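Local coordinates for protein epsin 1 (Danio rerio, PDB 5LP0) that probably binds membranes rich in phosphatidylinositol 4,5-bisphosphate through its ENTH domain, bends them and promotes formation of clathrin-coated invaginations during receptor-mediated endocytosis, at residues A[30-35]-A[69-74]; A[65-70]-A[112-117]. All blocks are in the same frame, centred on the assembly; numbering follows the deposited sequence.

Interaction 1. Residues A[30-35]-A[69-74]; sequences EIADLT and MEYLIK
The phenol ring of Tyr71, its CG anti to the backbone N (chi1 -176°), meets Ala32 at its edge, not over a face: Ala32 CB lies close to the ring plane, 3.9 Å from Tyr71 CE2. Most of the contact is carried by its neighbour Leu72, whose CD2 rests on the backbone of helix 25-34, 3.6 Å from Ala32 N. The same methyl touches the CG2 branch of Ile31 at 3.8 Å, the two side chains crossing obliquely, and Thr35 CG2 approaches Leu72 CD2 to 4.1 Å. Ala32 and Leu72 are the nearest CA pair, and the small alanine is consistent with this approach; the axes pass 9.5 Å apart at a crossing angle of -50°. Thr35 OG1 bonds to Ala32 O at 2.7 Å, in the carbonyl plane and on a lone pair; OG1 is also bonded to Ser77 N, which ties Thr35 to the chain just after helix 59-75. An alanine in place of Thr35 would probably leave Ala32 O and Ser77 N without the hydroxyl and open a small gap beside Leu72 CD2. Between the segments, then, adhesion rests on apolar packing, and shape rather than charge sets the fit.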
loop_
_atom_site.group_PDB
_atom_site.type_symbol
_atom_site.label_atom_id
_atom_site.label_comp_id
_atom_site.label_asym_id
_atom_site.label_seq_id
_atom_site.Cartn_x
_atom_site.Cartn_y
_atom_site.Cartn_z
ATOM N N GLU A 30 10.985 -5.837 3.555
ATOM C CA GLU A 30 11.779 -6.058 2.351
ATOM C C GLU A 30 11.408 -5.065 1.233
ATOM O O GLU A 30 12.274 -4.490 0.575
ATOM C CB GLU A 30 11.618 -7.496 1.855
ATOM C CG GLU A 30 12.184 -8.539 2.794
ATOM C CD GLU A 30 11.749 -9.956 2.443
ATOM O OE1 GLU A 30 11.426 -10.214 1.265
ATOM O OE2 GLU A 30 11.726 -10.812 3.353
ATOM N N ILE A 31 10.107 -4.888 1.016
ATOM C CA ILE A 31 9.612 -3.970 -0.008
ATOM C C ILE A 31 10.051 -2.533 0.344
ATOM O O ILE A 31 10.506 -1.792 -0.527
ATOM C CB ILE A 31 8.088 -4.094 -0.195
ATOM C CG1 ILE A 31 7.724 -5.528 -0.637
ATOM C CG2 ILE A 31 7.593 -3.098 -1.232
ATOM C CD1 ILE A 31 6.251 -5.842 -0.551
ATOM N N ALA A 32 9.986 -2.163 1.629
ATOM C CA ALA A 32 10.405 -0.837 2.046
ATOM C C ALA A 32 11.885 -0.613 1.721
ATOM O O ALA A 32 12.236 0.436 1.201
ATOM C CB ALA A 32 10.164 -0.630 3.533
ATOM N N ASP A 33 12.759 -1.584 2.006
ATOM C CA ASP A 33 14.163 -1.424 1.644
ATOM C C ASP A 33 14.326 -1.246 0.131
ATOM O O ASP A 33 15.118 -0.422 -0.313
ATOM C CB ASP A 33 14.997 -2.632 2.088
ATOM C CG ASP A 33 15.269 -2.645 3.574
ATOM O OD1 ASP A 33 15.291 -1.557 4.194
ATOM O OD2 ASP A 33 15.457 -3.750 4.116
ATOM N N LEU A 34 13.555 -2.013 -0.653
ATOM C CA LEU A 34 13.630 -1.919 -2.112
ATOM C C LEU A 34 13.169 -0.562 -2.647
ATOM O O LEU A 34 13.552 -0.167 -3.746
ATOM C CB LEU A 34 12.856 -3.058 -2.790
ATOM C CG LEU A 34 13.532 -4.433 -2.690
ATOM C CD1 LEU A 34 12.569 -5.524 -3.082
ATOM C CD2 LEU A 34 14.788 -4.502 -3.560
ATOM N N THR A 35 12.318 0.150 -1.913
ATOM C CA THR A 35 11.924 1.490 -2.398
ATOM C C THR A 35 13.067 2.503 -2.503
ATOM O O THR A 35 12.905 3.529 -3.163
ATOM C CB THR A 35 10.779 2.146 -1.587
ATOM O OG1 THR A 35 11.219 2.435 -0.252
ATOM C CG2 THR A 35 9.523 1.244 -1.581
ATOM N N MET A 69 0.845 0.408 1.132
ATOM C CA MET A 69 1.214 1.770 0.804
ATOM C C MET A 69 1.446 2.570 2.080
ATOM O O MET A 69 2.430 3.314 2.161
ATOM C CB MET A 69 0.168 2.452 -0.076
ATOM C CG MET A 69 0.699 3.756 -0.680
ATOM S SD MET A 69 2.042 3.489 -1.901
ATOM C CE MET A 69 1.115 3.579 -3.425
ATOM N N GLU A 70 0.591 2.424 3.084
ATOM C CA GLU A 70 0.798 3.116 4.339
ATOM C C GLU A 70 2.153 2.758 4.951
ATOM O O GLU A 70 2.916 3.629 5.402
ATOM C CB GLU A 70 -0.314 2.768 5.313
ATOM C CG GLU A 70 -0.132 3.439 6.667
ATOM C CD GLU A 70 -1.245 3.114 7.626
ATOM O OE1 GLU A 70 -2.004 2.148 7.387
ATOM O OE2 GLU A 70 -1.372 3.842 8.628
ATOM N N TYR A 71 2.452 1.471 4.988
ATOM C CA TYR A 71 3.725 1.012 5.532
ATOM C C TYR A 71 4.904 1.620 4.760
ATOM O O TYR A 71 5.898 2.042 5.351
ATOM C CB TYR A 71 3.791 -0.511 5.477
ATOM C CG TYR A 71 5.045 -1.082 6.104
ATOM C CD1 TYR A 71 5.057 -1.453 7.425
ATOM C CD2 TYR A 71 6.208 -1.244 5.370
ATOM C CE1 TYR A 71 6.176 -1.995 8.001
ATOM C CE2 TYR A 71 7.356 -1.763 5.950
ATOM C CZ TYR A 71 7.333 -2.125 7.270
ATOM O OH TYR A 71 8.452 -2.647 7.865
ATOM N N LEU A 72 4.814 1.680 3.434
ATOM C CA LEU A 72 5.897 2.233 2.621
ATOM C C LEU A 72 6.024 3.749 2.760
ATOM O O LEU A 72 7.126 4.305 2.746
ATOM C CB LEU A 72 5.655 1.857 1.164
ATOM C CG LEU A 72 5.653 0.374 0.809
ATOM C CD1 LEU A 72 5.423 0.199 -0.701
ATOM C CD2 LEU A 72 6.945 -0.333 1.242
ATOM N N ILE A 73 4.905 4.437 2.899
ATOM C CA ILE A 73 4.908 5.870 3.167
ATOM C C ILE A 73 5.679 6.165 4.456
ATOM O O ILE A 73 6.486 7.107 4.500
ATOM C CB ILE A 73 3.461 6.399 3.299
ATOM C CG1 ILE A 73 2.802 6.515 1.918
ATOM C CG2 ILE A 73 3.412 7.731 4.038
ATOM C CD1 ILE A 73 1.263 6.526 1.970
ATOM N N LYS A 74 5.465 5.350 5.478
ATOM C CA LYS A 74 6.049 5.596 6.802
ATOM C C LYS A 74 7.453 5.017 6.965
ATOM O O LYS A 74 8.247 5.527 7.754
ATOM C CB LYS A 74 5.147 5.005 7.879
ATOM C CG LYS A 74 3.794 5.674 8.008
ATOM C CD LYS A 74 2.960 4.987 9.065
ATOM C CE LYS A 74 1.620 5.657 9.173
ATOM N NZ LYS A 74 0.780 5.046 10.252
#

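Interaction 2. Residues A[65-70]-A[112-117]; sequences AMTLME and REKAKQ
Two helices of the ENTH superhelix, 59-75 and 108-122, run side by side with their N-to-C directions 20° apart, and Met66 and Lys114 form the main contact between them. Their side chains slide past each other in opposite directions: Met66 CB lies 3.6 Å from Lys114 CD, while Met66 CE lies against Lys114 CB at 3.8 Å. Met66 SD sits 3.8 Å from Ala115 CB. In this superhelical fold the two helices are not consecutive: helices 78-86 and 89-92 come between them. Buried Met66 and Ala115 make one part of the contact, the partly exposed Thr67, Glu70 and Lys114 the other. Lys114 leaves its backbone with CG anti to N, then bends at chi3 and again at chi4 (-70°), the latter placing NZ 3.2 Å from Thr67 OG1 in a weak hydrogen bond. A water accepts from Lys114 NZ at 3.1 Å and donates to Glu70 OE1 over a short 2.5 Å, and more weakly to Met66 O. It thus bridges Glu70 OE1 and Lys114 NZ, opposite charges 4.3 Å apart, beyond a salt bridge. Glu70 has its direct partner in Lys74, bound through OE2, whereas Lys114 also makes a cation-pi contact with Tyr63.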
loop_
_atom_site.group_PDB
_atom_site.type_symbol
_atom_site.label_atom_id
_atom_site.label_comp_id
_atom_site.label_asym_id
_atom_site.label_seq_id
_atom_site.Cartn_x
_atom_site.Cartn_y
_atom_site.Cartn_z
ATOM N N ALA A 65 -3.320 -3.404 -0.477
ATOM C CA ALA A 65 -2.444 -2.427 -1.128
ATOM C C ALA A 65 -2.414 -1.140 -0.331
ATOM O O ALA A 65 -1.361 -0.486 -0.274
ATOM C CB ALA A 65 -2.870 -2.169 -2.572
ATOM N N MET A 66 -3.503 -0.792 0.361
ATOM C CA MET A 66 -3.482 0.449 1.150
ATOM C C MET A 66 -2.664 0.203 2.419
ATOM O O MET A 66 -1.912 1.082 2.852
ATOM C CB MET A 66 -4.879 0.943 1.528
ATOM C CG MET A 66 -5.591 1.664 0.402
ATOM S SD MET A 66 -7.091 2.502 0.947
ATOM C CE MET A 66 -8.105 1.041 1.146
ATOM N N THR A 67 -2.766 -0.988 3.005
ATOM C CA THR A 67 -1.932 -1.331 4.155
ATOM C C THR A 67 -0.461 -1.278 3.761
ATOM O O THR A 67 0.357 -0.690 4.460
ATOM C CB THR A 67 -2.292 -2.687 4.675
ATOM O OG1 THR A 67 -3.658 -2.638 5.105
ATOM C CG2 THR A 67 -1.393 -3.073 5.852
ATOM N N LEU A 68 -0.132 -1.839 2.602
ATOM C CA LEU A 68 1.241 -1.798 2.125
ATOM C C LEU A 68 1.667 -0.357 1.829
ATOM O O LEU A 68 2.753 0.071 2.242
ATOM C CB LEU A 68 1.400 -2.689 0.903
ATOM C CG LEU A 68 2.777 -2.604 0.248
ATOM C CD1 LEU A 68 3.861 -3.091 1.211
ATOM C CD2 LEU A 68 2.805 -3.418 -1.025
ATOM N N MET A 69 0.845 0.408 1.132
ATOM C CA MET A 69 1.214 1.770 0.804
ATOM C C MET A 69 1.446 2.570 2.080
ATOM O O MET A 69 2.430 3.314 2.161
ATOM C CB MET A 69 0.168 2.452 -0.076
ATOM C CG MET A 69 0.699 3.756 -0.680
ATOM S SD MET A 69 2.042 3.489 -1.901
ATOM C CE MET A 69 1.115 3.579 -3.425
ATOM N N GLU A 70 0.591 2.424 3.084
ATOM C CA GLU A 70 0.798 3.116 4.339
ATOM C C GLU A 70 2.153 2.758 4.951
ATOM O O GLU A 70 2.916 3.629 5.402
ATOM C CB GLU A 70 -0.314 2.768 5.313
ATOM C CG GLU A 70 -0.132 3.439 6.667
ATOM C CD GLU A 70 -1.245 3.114 7.626
ATOM O OE1 GLU A 70 -2.004 2.148 7.387
ATOM O OE2 GLU A 70 -1.372 3.842 8.628
ATOM N N ARG A 112 -13.321 1.935 2.454
ATOM C CA ARG A 112 -13.625 3.359 2.509
ATOM C C ARG A 112 -12.998 3.991 3.731
ATOM O O ARG A 112 -12.453 5.100 3.652
ATOM C CB ARG A 112 -15.144 3.601 2.521
ATOM C CG ARG A 112 -15.838 3.162 1.220
ATOM C CD ARG A 112 -17.307 3.565 1.167
ATOM N NE ARG A 112 -18.207 2.853 2.084
ATOM C CZ ARG A 112 -18.804 1.689 1.837
ATOM N NH1 ARG A 112 -18.581 1.023 0.711
ATOM N NH2 ARG A 112 -19.648 1.177 2.736
ATOM N N GLU A 113 -13.040 3.289 4.856
ATOM C CA GLU A 113 -12.473 3.838 6.083
ATOM C C GLU A 113 -10.944 3.903 6.035
ATOM O O GLU A 113 -10.364 4.906 6.442
ATOM C CB GLU A 113 -12.941 3.023 7.295
ATOM C CG GLU A 113 -12.293 3.426 8.608
ATOM C CD GLU A 113 -12.739 4.780 9.115
ATOM O OE1 GLU A 113 -13.675 5.370 8.540
ATOM O OE2 GLU A 113 -12.136 5.245 10.110
ATOM N N LYS A 114 -10.303 2.843 5.525
ATOM C CA LYS A 114 -8.854 2.830 5.379
ATOM C C LYS A 114 -8.407 3.953 4.435
ATOM O O LYS A 114 -7.429 4.635 4.716
ATOM C CB LYS A 114 -8.380 1.445 4.925
ATOM C CG LYS A 114 -6.867 1.307 4.815
ATOM C CD LYS A 114 -6.418 -0.141 4.578
ATOM C CE LYS A 114 -6.401 -0.933 5.870
ATOM N NZ LYS A 114 -5.326 -0.513 6.809
ATOM N N ALA A 115 -9.130 4.164 3.335
ATOM C CA ALA A 115 -8.836 5.249 2.411
ATOM C C ALA A 115 -8.958 6.612 3.102
ATOM O O ALA A 115 -8.116 7.477 2.930
ATOM C CB ALA A 115 -9.752 5.192 1.196
ATOM N N LYS A 116 -10.023 6.812 3.870
ATOM C CA LYS A 116 -10.225 8.066 4.587
ATOM C C LYS A 116 -9.000 8.384 5.439
ATOM O O LYS A 116 -8.478 9.524 5.418
ATOM C CB LYS A 116 -11.459 7.944 5.477
ATOM C CG LYS A 116 -11.757 9.155 6.324
ATOM C CD LYS A 116 -12.928 8.916 7.263
ATOM C CE LYS A 116 -13.180 10.142 8.107
ATOM N NZ LYS A 116 -14.483 10.037 8.805
ATOM N N GLN A 117 -8.551 7.389 6.214
ATOM C CA GLN A 117 -7.405 7.595 7.101
ATOM C C GLN A 117 -6.100 7.835 6.352
ATOM O O GLN A 117 -5.258 8.627 6.795
ATOM C CB GLN A 117 -7.259 6.434 8.093
ATOM C CG GLN A 117 -8.519 6.180 8.910
ATOM C CD GLN A 117 -8.952 7.345 9.771
ATOM O OE1 GLN A 117 -8.181 8.258 10.069
ATOM N NE2 GLN A 117 -10.175 7.277 10.241
HETATM O O HOH W 1 -3.585 1.694 5.455
#

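Interactions 1 and 2 share helix 59-75, whose overlapping segments 65-70 and 69-74 have Met69 and Glu70 in common. Along the chain, helix 25-34 comes first, the shared helix second and helix 108-122 last, so the central helix joins an early and a late part of the ENTH domain. The contact centres lie 14 Å apart, and Ile31 CD1 packs on Leu68 CD1 at 4.0 Å, linking the two. Interaction 1 is buried, whereas interaction 2 is only partly so. Together they illustrate how one helix in an all-helical domain can pack against different neighbours, bringing together helices far apart in sequence into one compact body.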